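Glycosyltransferase (Streptomyces halstedii, PDB 3WAD) is a glycosyltransferase of the GT-B clan, related in sequence to the erythromycin biosynthesis protein CIII family, and built from two Rossmann-like domains. Local coordinates at residues B[8-14]-B[38-43]; B[103-108]-B[183-187]. Residues are numbered along the deposited sequence.

Contact 1: residues B[8-14]-B[38-43]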
loop_
_atom_site.group_PDB
_atom_site.type_symbol
_atom_site.label_atom_id
_atom_site.label_comp_id
_atom_site.label_asym_id
_atom_site.label_seq_id
_atom_site.Cartn_x
_atom_site.Cartn_y
_atom_site.Cartn_z
ATOM N N PHE B 8 10.543 10.464 10.628
ATOM C CA PHE B 8 10.053 10.850 11.952
ATOM C C PHE B 8 8.488 10.742 12.011
ATOM O O PHE B 8 7.852 10.679 10.968
ATOM C CB PHE B 8 10.567 12.232 12.429
ATOM C CG PHE B 8 9.921 13.404 11.725
ATOM C CD1 PHE B 8 8.886 14.125 12.354
ATOM C CD2 PHE B 8 10.256 13.733 10.394
ATOM C CE1 PHE B 8 8.213 15.212 11.650
ATOM C CE2 PHE B 8 9.644 14.810 9.702
ATOM C CZ PHE B 8 8.637 15.566 10.334
ATOM N N ALA B 9 7.887 10.698 13.223
ATOM C CA ALA B 9 6.437 10.470 13.353
ATOM C C ALA B 9 5.603 11.667 12.941
ATOM O O ALA B 9 5.285 12.585 13.742
ATOM C CB ALA B 9 6.052 9.940 14.801
ATOM N N ASN B 10 5.243 11.678 11.656
ATOM C CA ASN B 10 4.476 12.772 11.078
ATOM C C ASN B 10 3.790 12.169 9.895
ATOM O O ASN B 10 4.489 11.667 9.005
ATOM C CB ASN B 10 5.399 13.907 10.558
ATOM C CG ASN B 10 4.597 15.044 9.879
ATOM O OD1 ASN B 10 4.236 14.997 8.702
ATOM N ND2 ASN B 10 4.336 16.070 10.639
ATOM N N ARG B 11 2.475 12.265 9.837
ATOM C CA ARG B 11 1.738 11.603 8.787
ATOM C C ARG B 11 2.046 12.118 7.374
ATOM O O ARG B 11 2.024 11.313 6.430
ATOM C CB ARG B 11 0.223 11.658 9.044
ATOM C CG ARG B 11 -0.627 10.562 8.375
ATOM C CD ARG B 11 -1.983 10.408 9.159
ATOM N NE ARG B 11 -2.323 11.671 9.820
ATOM C CZ ARG B 11 -2.236 11.915 11.133
ATOM N NH1 ARG B 11 -1.852 10.969 11.995
ATOM N NH2 ARG B 11 -2.545 13.127 11.595
ATOM N N SER B 12 2.196 13.426 7.221
ATOM C CA SER B 12 2.511 14.061 5.918
ATOM C C SER B 12 3.863 13.557 5.402
ATOM O O SER B 12 3.984 13.268 4.257
ATOM C CB SER B 12 2.604 15.610 6.058
ATOM O OG SER B 12 1.294 16.059 6.365
ATOM N N HIS B 13 4.883 13.536 6.245
ATOM C CA HIS B 13 6.196 13.112 5.768
ATOM C C HIS B 13 6.150 11.617 5.530
ATOM O O HIS B 13 6.786 11.151 4.589
ATOM C CB HIS B 13 7.279 13.458 6.752
ATOM C CG HIS B 13 7.645 14.909 6.761
ATOM N ND1 HIS B 13 8.843 15.363 6.248
ATOM C CD2 HIS B 13 6.992 16.012 7.266
ATOM C CE1 HIS B 13 8.913 16.679 6.413
ATOM N NE2 HIS B 13 7.825 17.087 7.070
ATOM N N LEU B 14 5.374 10.860 6.326
ATOM C CA LEU B 14 5.093 9.445 5.967
ATOM C C LEU B 14 4.484 9.277 4.607
ATOM O O LEU B 14 5.065 8.539 3.799
ATOM C CB LEU B 14 4.289 8.699 7.023
ATOM C CG LEU B 14 3.795 7.324 6.540
ATOM C CD1 LEU B 14 4.930 6.344 6.122
ATOM C CD2 LEU B 14 2.786 6.685 7.522
ATOM N N ASP B 38 4.356 6.282 17.821
ATOM C CA ASP B 38 3.154 7.005 17.477
ATOM C C ASP B 38 2.885 7.114 15.981
ATOM O O ASP B 38 1.837 7.614 15.590
ATOM C CB ASP B 38 3.048 8.415 18.173
ATOM C CG ASP B 38 4.269 9.290 17.980
ATOM O OD1 ASP B 38 5.422 8.806 17.864
ATOM O OD2 ASP B 38 4.073 10.516 17.945
ATOM N N ASN B 39 3.806 6.671 15.125
ATOM C CA ASN B 39 3.491 6.714 13.696
ATOM C C ASN B 39 3.063 5.314 13.244
ATOM O O ASN B 39 2.744 5.141 12.103
ATOM C CB ASN B 39 4.705 7.177 12.836
ATOM C CG ASN B 39 4.296 7.872 11.533
ATOM O OD1 ASN B 39 3.188 8.335 11.379
ATOM N ND2 ASN B 39 5.246 7.981 10.603
ATOM N N VAL B 40 3.008 4.332 14.137
ATOM C CA VAL B 40 2.704 2.976 13.698
ATOM C C VAL B 40 1.317 2.817 13.092
ATOM O O VAL B 40 1.108 2.200 12.045
ATOM C CB VAL B 40 3.000 1.945 14.813
ATOM C CG1 VAL B 40 2.219 0.580 14.550
ATOM C CG2 VAL B 40 4.561 1.716 14.943
ATOM N N GLN B 41 0.325 3.426 13.693
ATOM C CA GLN B 41 -0.964 3.273 13.130
ATOM C C GLN B 41 -1.045 3.811 11.681
ATOM O O GLN B 41 -1.784 3.219 10.807
ATOM C CB GLN B 41 -2.000 4.004 14.016
ATOM C CG GLN B 41 -3.432 3.881 13.433
ATOM C CD GLN B 41 -3.867 2.452 13.414
ATOM O OE1 GLN B 41 -3.736 1.771 14.413
ATOM N NE2 GLN B 41 -4.365 1.967 12.262
ATOM N N ALA B 42 -0.446 4.978 11.457
ATOM C CA ALA B 42 -0.414 5.582 10.130
ATOM C C ALA B 42 0.329 4.633 9.135
ATOM O O ALA B 42 -0.061 4.543 7.973
ATOM C CB ALA B 42 0.283 6.956 10.140
ATOM N N ILE B 43 1.407 3.977 9.584
ATOM C CA ILE B 43 2.130 3.113 8.653
ATOM C C ILE B 43 1.222 1.943 8.312
ATOM O O ILE B 43 1.114 1.537 7.153
ATOM C CB ILE B 43 3.460 2.594 9.251
ATOM C CG1 ILE B 43 4.473 3.747 9.439
ATOM C CG2 ILE B 43 4.036 1.531 8.297
ATOM C CD1 ILE B 43 5.547 3.548 10.472
HETATM O O HOH W 1 4.480 12.609 16.343
#

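Contact 2: residues B[103-108]-B[183-187]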
loop_
_atom_site.group_PDB
_atom_site.type_symbol
_atom_site.label_atom_id
_atom_site.label_comp_id
_atom_site.label_asym_id
_atom_site.label_seq_id
_atom_site.Cartn_x
_atom_site.Cartn_y
_atom_site.Cartn_z
ATOM N N TYR B 103 16.341 18.967 14.947
ATOM C CA TYR B 103 16.258 17.721 14.193
ATOM C C TYR B 103 16.725 16.591 15.091
ATOM O O TYR B 103 16.236 15.486 14.985
ATOM C CB TYR B 103 17.064 17.775 12.897
ATOM C CG TYR B 103 16.450 18.692 11.812
ATOM C CD1 TYR B 103 15.084 19.050 11.845
ATOM C CD2 TYR B 103 17.263 19.215 10.750
ATOM C CE1 TYR B 103 14.528 19.882 10.868
ATOM C CE2 TYR B 103 16.696 20.086 9.751
ATOM C CZ TYR B 103 15.332 20.386 9.806
ATOM O OH TYR B 103 14.751 21.217 8.835
ATOM N N GLU B 104 17.620 16.914 16.020
ATOM C CA GLU B 104 18.007 15.951 17.013
ATOM C C GLU B 104 16.820 15.505 17.847
ATOM O O GLU B 104 16.647 14.291 18.094
ATOM C CB GLU B 104 19.119 16.471 17.922
ATOM C CG GLU B 104 19.421 15.446 19.064
ATOM C CD GLU B 104 20.146 14.207 18.577
ATOM O OE1 GLU B 104 20.582 14.102 17.369
ATOM O OE2 GLU B 104 20.247 13.280 19.437
ATOM N N TYR B 105 16.048 16.493 18.324
ATOM C CA TYR B 105 14.801 16.255 19.050
ATOM C C TYR B 105 13.848 15.307 18.275
ATOM O O TYR B 105 13.196 14.465 18.873
ATOM C CB TYR B 105 14.095 17.608 19.248
ATOM C CG TYR B 105 12.852 17.513 20.065
ATOM C CD1 TYR B 105 12.879 17.773 21.446
ATOM C CD2 TYR B 105 11.645 17.199 19.462
ATOM C CE1 TYR B 105 11.706 17.703 22.213
ATOM C CE2 TYR B 105 10.469 17.094 20.218
ATOM C CZ TYR B 105 10.521 17.347 21.578
ATOM O OH TYR B 105 9.380 17.301 22.284
ATOM N N MET B 106 13.757 15.500 16.968
ATOM C CA MET B 106 12.884 14.746 16.074
ATOM C C MET B 106 13.372 13.326 15.742
ATOM O O MET B 106 12.562 12.529 15.230
ATOM C CB MET B 106 12.671 15.511 14.742
ATOM C CG MET B 106 11.703 16.642 14.927
ATOM S SD MET B 106 11.948 17.902 13.660
ATOM C CE MET B 106 11.681 16.961 12.155
ATOM N N ALA B 107 14.667 13.036 15.958
ATOM C CA ALA B 107 15.248 11.680 15.790
ATOM C C ALA B 107 16.374 11.500 16.815
ATOM O O ALA B 107 17.577 11.639 16.508
ATOM C CB ALA B 107 15.733 11.419 14.324
ATOM N N ASP B 108 15.903 11.219 18.023
ATOM C CA ASP B 108 16.565 10.918 19.243
ATOM C C ASP B 108 17.773 10.046 19.295
ATOM O O ASP B 108 17.899 9.185 18.502
ATOM C CB ASP B 108 15.535 10.075 20.146
ATOM C CG ASP B 108 15.110 10.910 21.154
ATOM O OD1 ASP B 108 15.786 11.989 20.939
ATOM O OD2 ASP B 108 14.188 10.698 21.958
ATOM N N TRP B 183 27.428 18.420 15.200
ATOM C CA TRP B 183 26.202 17.643 15.505
ATOM C C TRP B 183 26.293 16.202 15.083
ATOM O O TRP B 183 26.129 15.344 15.909
ATOM C CB TRP B 183 24.979 18.288 14.894
ATOM C CG TRP B 183 23.743 17.441 14.987
ATOM C CD1 TRP B 183 23.234 16.730 16.104
ATOM C CD2 TRP B 183 22.774 17.318 13.962
ATOM N NE1 TRP B 183 22.041 16.122 15.742
ATOM C CE2 TRP B 183 21.739 16.479 14.449
ATOM C CE3 TRP B 183 22.692 17.816 12.661
ATOM C CZ2 TRP B 183 20.660 16.113 13.653
ATOM C CZ3 TRP B 183 21.612 17.481 11.888
ATOM C CH2 TRP B 183 20.583 16.663 12.400
ATOM N N LEU B 184 26.593 15.965 13.808
ATOM C CA LEU B 184 26.535 14.643 13.220
ATOM C C LEU B 184 27.733 13.745 13.564
ATOM O O LEU B 184 27.560 12.518 13.624
ATOM C CB LEU B 184 26.328 14.689 11.705
ATOM C CG LEU B 184 24.979 15.250 11.233
ATOM C CD1 LEU B 184 24.961 15.430 9.718
ATOM C CD2 LEU B 184 23.800 14.317 11.649
ATOM N N ALA B 185 28.903 14.322 13.827
ATOM C CA ALA B 185 30.010 13.543 14.398
ATOM C C ALA B 185 29.590 13.007 15.779
ATOM O O ALA B 185 29.775 11.802 16.112
ATOM C CB ALA B 185 31.271 14.397 14.516
ATOM N N THR B 186 29.043 13.915 16.590
ATOM C CA THR B 186 28.462 13.577 17.895
ATOM C C THR B 186 27.358 12.490 17.832
ATOM O O THR B 186 27.364 11.540 18.628
ATOM C CB THR B 186 27.834 14.809 18.546
ATOM O OG1 THR B 186 28.880 15.714 18.870
ATOM C CG2 THR B 186 27.158 14.479 19.909
ATOM N N LYS B 187 26.402 12.681 16.953
ATOM C CA LYS B 187 25.325 11.724 16.785
ATOM C C LYS B 187 25.882 10.324 16.403
ATOM O O LYS B 187 25.376 9.327 16.912
ATOM C CB LYS B 187 24.388 12.184 15.675
ATOM C CG LYS B 187 23.026 11.423 15.620
ATOM C CD LYS B 187 22.102 12.182 14.639
ATOM C CE LYS B 187 20.689 11.633 14.589
ATOM N NZ LYS B 187 20.059 11.672 15.886
HETATM O O HOH W 2 21.134 10.851 18.462
#

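Contact 1: residues B[8-14]-B[38-43]
Phe8 opens the segment 8-14 with its CA-to-CB bond pointing away from 38-43, and its side chain packs instead on His36 and Leu57. Ala9 makes the tightest approach: its CA is 4.8 Å from Asn39 CA, and Ala9 CB lies 3.6 Å from Asn39 CB and 3.3 Å from Asp38 OD1. No direct hydrogen bond joins the two segments here. Instead a water donates to Ala9 O and to Asp38 OD2, 2.7 Å from each, while the Asp38 carboxylate also accepts from the backbone N atoms of Leu57 and Asn58. Asn10 points away and caps its own helix: His13 N donates to Asn10 OD1 at 2.9 Å with an N-H...O angle of 156°, and Leu14 N bonds to Asn10 O at 2.9 Å, closing the first turn. Arg11 contributes its aliphatic part, CG lying 4.1 Å from Ala42 CB. Leu14 then fills the space between the helix starts, its CD2 3.6 Å from Ala42 CB and 3.9 Å from Ile43 CG1. Beside it, Asn39 ND2 comes within 3.8 Å of Leu14 CB, but its hydrogen bond goes to Ser35 OG. The small side chains of Ala9 and Ala42 permit this closeness. Both helices follow strands of the Rossmann-like N-terminal sheet: helix 11-16 comes after strand 2-6, and helix 40-44 after the adjacent strand 30-35. Leu14 and Ile43 both rest on Ile33, and Val40 packs on strand 49-52 and on Val234 of the second subunit.

Contact 2: residues B[103-108]-B[183-187]
A polar helix-to-helix contact, with a buried lysine at its centre, joins the C-terminal end of helix 89-106 to helix 179-188 in the N-terminal half of the chain. The backbones stay well apart, Glu104 CA and Lys187 CA being 8.5 Å from each other, so long side chains bridge the gap. Lys187 NZ forms a salt bridge with Glu104 OE1 at 2.9 Å and donates to Ala107 O at 2.6 Å; Thr112 OG1 is a further partner of this amine. Glu104 OE1 also accepts from Trp183 NE1 at 3.0 Å, and the N-H...O angle of 171° makes that bond nearly straight, with the carboxylate oxygen at the indole edge. A water closes a second route, donating to Glu104 OE2 at 2.8 Å and accepting from Lys187 NZ at 2.9 Å. Apolar packing adds Tyr103 CB against Trp183 CH2 at 3.7 Å. Trp183 and Lys187 are one helical turn apart (Lys187 N to Trp183 O, 2.9 Å), and the CA-to-CB bonds of both point toward 103-108. The lysine thus combines an interhelical salt bridge with a bond to a backbone carbonyl near the helix end, in the helical layer beside the N-terminal Rossmann-like sheet of a GT-B protein.

Contact 1 closes before contact 2 opens, so the two follow in series along the chain, with their centres about 19 Å apart. Both belong to the N-terminal half, whose seven-stranded parallel sheet has the order 3-2-1-4-5-6-7. Contact 1 lies closer to the chain centre, about 13 Å against 21 Å between centres, where strands 2-6 and 30-35, the first two along the chain, lead into helices 11-16 and 40-44; contact 2 joins helices further out. They nevertheless touch directly: Phe8 CB packs against Met106 O at 3.5 Å. Leu132, in the loop after strand 126-130, meets both His13 and Tyr103. Through Phe8 the loop after strand 2-6 lies against the end of helix 89-106, so the two contacts are neighbours in the N-terminal domain.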